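Side-chain contact in carboxylesterase YbfK (Bacillus subtilis, PDB 4CCY), which hydrolyses carboxylic esters to an alcohol and a carboxylate, as a carboxylesterase of the alpha/beta hydrolase superfamily: residues 44-49 with 112-117. Residues are numbered along the deposited sequence; the frame is centred on the assembly and turned at random.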
loop_
_atom_site.group_PDB
_atom_site.type_symbol
_atom_site.label_atom_id
_atom_site.label_comp_id
_atom_site.label_asym_id
_atom_site.label_seq_id
_atom_site.Cartn_x
_atom_site.Cartn_y
_atom_site.Cartn_z
ATOM N N THR A 44 -5.488 -13.425 6.539
ATOM C CA THR A 44 -4.698 -12.292 6.046
ATOM C C THR A 44 -3.264 -12.479 6.503
ATOM O O THR A 44 -3.014 -12.671 7.701
ATOM C CB THR A 44 -5.265 -10.957 6.588
ATOM O OG1 THR A 44 -6.570 -10.752 6.050
ATOM C CG2 THR A 44 -4.365 -9.760 6.228
ATOM N N HIS A 45 -2.332 -12.426 5.547
ATOM C CA HIS A 45 -0.912 -12.659 5.825
ATOM C C HIS A 45 -0.256 -11.444 6.411
ATOM O O HIS A 45 -0.474 -10.320 5.933
ATOM C CB HIS A 45 -0.180 -13.119 4.567
ATOM C CG HIS A 45 1.209 -13.670 4.823
ATOM N ND1 HIS A 45 2.321 -12.918 4.706
ATOM C CD2 HIS A 45 1.639 -14.947 5.175
ATOM C CE1 HIS A 45 3.404 -13.671 4.973
ATOM N NE2 HIS A 45 2.989 -14.912 5.253
ATOM N N ILE A 46 0.528 -11.667 7.473
ATOM C CA ILE A 46 1.280 -10.605 8.162
ATOM C C ILE A 46 2.768 -10.957 8.221
ATOM O O ILE A 46 3.122 -12.088 8.544
ATOM C CB ILE A 46 0.805 -10.429 9.632
ATOM C CG1 ILE A 46 -0.730 -10.434 9.756
ATOM C CG2 ILE A 46 1.486 -9.229 10.300
ATOM C CD1 ILE A 46 -1.447 -9.214 9.225
ATOM N N ILE A 47 3.634 -9.987 7.923
ATOM C CA ILE A 47 5.040 -10.102 8.268
ATOM C C ILE A 47 5.349 -9.075 9.361
ATOM O O ILE A 47 5.246 -7.884 9.118
ATOM C CB ILE A 47 5.966 -9.901 7.058
ATOM C CG1 ILE A 47 5.639 -10.929 5.964
ATOM C CG2 ILE A 47 7.423 -10.011 7.491
ATOM C CD1 ILE A 47 6.374 -10.733 4.652
ATOM N N ALA A 48 5.712 -9.555 10.554
ATOM C CA ALA A 48 5.940 -8.699 11.727
ATOM C C ALA A 48 7.420 -8.604 12.117
ATOM O O ALA A 48 8.127 -9.615 12.182
ATOM C CB ALA A 48 5.119 -9.195 12.915
ATOM N N SER A 49 7.883 -7.386 12.370
ATOM C CA SER A 49 9.288 -7.153 12.741
ATOM C C SER A 49 9.392 -6.083 13.824
ATOM O O SER A 49 8.418 -5.401 14.114
ATOM C CB SER A 49 10.108 -6.745 11.515
ATOM O OG SER A 49 9.671 -7.428 10.345
ATOM N N LYS A 112 -10.256 -3.395 10.611
ATOM C CA LYS A 112 -10.641 -3.544 12.023
ATOM C C LYS A 112 -10.405 -4.970 12.518
ATOM O O LYS A 112 -9.877 -5.155 13.611
ATOM C CB LYS A 112 -12.100 -3.140 12.274
ATOM C CG LYS A 112 -12.350 -1.645 12.306
ATOM C CD LYS A 112 -13.775 -1.361 12.769
ATOM C CE LYS A 112 -14.246 -0.014 12.254
ATOM N NZ LYS A 112 -15.650 0.231 12.679
ATOM N N ASP A 113 -10.774 -5.964 11.708
ATOM C CA ASP A 113 -10.519 -7.379 12.034
ATOM C C ASP A 113 -9.019 -7.660 12.164
ATOM O O ASP A 113 -8.594 -8.398 13.051
ATOM C CB ASP A 113 -11.078 -8.313 10.951
ATOM C CG ASP A 113 -12.591 -8.420 10.955
ATOM O OD1 ASP A 113 -13.268 -7.819 11.817
ATOM O OD2 ASP A 113 -13.114 -9.132 10.059
ATOM N N VAL A 114 -8.223 -7.103 11.250
ATOM C CA VAL A 114 -6.764 -7.251 11.324
ATOM C C VAL A 114 -6.260 -6.680 12.655
ATOM O O VAL A 114 -5.592 -7.370 13.408
ATOM C CB VAL A 114 -6.030 -6.623 10.113
ATOM C CG1 VAL A 114 -4.526 -6.628 10.326
ATOM C CG2 VAL A 114 -6.371 -7.362 8.822
ATOM N N PHE A 115 -6.615 -5.428 12.943
ATOM C CA PHE A 115 -6.292 -4.790 14.229
ATOM C C PHE A 115 -6.697 -5.677 15.410
ATOM O O PHE A 115 -5.881 -5.935 16.305
ATOM C CB PHE A 115 -6.994 -3.431 14.349
ATOM C CG PHE A 115 -6.227 -2.277 13.747
ATOM C CD1 PHE A 115 -5.774 -2.318 12.423
ATOM C CD2 PHE A 115 -5.978 -1.130 14.498
ATOM C CE1 PHE A 115 -5.094 -1.237 11.868
ATOM C CE2 PHE A 115 -5.293 -0.057 13.944
ATOM C CZ PHE A 115 -4.862 -0.106 12.630
ATOM N N ASP A 116 -7.956 -6.132 15.389
ATOM C CA ASP A 116 -8.515 -6.973 16.451
ATOM C C ASP A 116 -7.743 -8.275 16.653
ATOM O O ASP A 116 -7.359 -8.602 17.782
ATOM C CB ASP A 116 -10.008 -7.250 16.209
ATOM C CG ASP A 116 -10.886 -6.036 16.508
ATOM O OD1 ASP A 116 -10.357 -5.025 17.013
ATOM O OD2 ASP A 116 -12.102 -6.089 16.234
ATOM N N SER A 117 -7.503 -8.999 15.564
ATOM C CA SER A 117 -6.746 -10.255 15.624
ATOM C C SER A 117 -5.287 -10.059 16.063
ATOM O O SER A 117 -4.650 -10.994 16.565
ATOM C CB SER A 117 -6.791 -10.976 14.276
ATOM O OG SER A 117 -8.110 -11.398 13.974
#
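OG1 of Thr-44, the residue whose CG2 methyl meets Val-114 across this contact, is gripped by two groups: it is hydrogen-bonded to NE1 of Trp-110, one turn before Val-114 on the same helix, and to the backbone O of Gly-42. The buried hydroxyl is thereby satisfied, and its bond to the indole ties strand to helix just beside the apolar contact. With OG1 so engaged, the methyl is the branch that faces Val-114: CG2 stands 4.1 Å from CG2 of Val-114, the two side chains crossing nearly at right angles.

The other branch of Val-114 serves Ile-46. CG1 is set anti to its own backbone N (chi1 172°), reaching towards the strand, and comes to 4.2 Å from CD1 of Ile-46; here the side chains run past one another in opposite senses. Ile-46 offers only the end of its longer branch, where the bent second torsion (chi2 -71°) turns CD1 toward the helix. Val-114 thus spreads one methyl to each of two alternate strand residues, which fits Thr-44 and Ile-46 pointing from the same face of the strand.

The contact is light, burying 90 Å² in all, and its nearest CA atoms, those of Thr-44 and Val-114, are 7.6 Å apart. Val-86 of strand 82-86 touches both strand residues, and Val-37 of strand 33-37 adds to the packing around Ile-46. Asp-113, the residue before Val-114, forms a salt bridge with Arg-40, which also ties the helix to the turn between strands 33-37 and 42-49. Such packing of helix 104-118 against the antiparallel part of the central mixed sheet, where strand 42-49 lies between 33-37 and 82-86, belongs to the alpha/beta hydrolase fold.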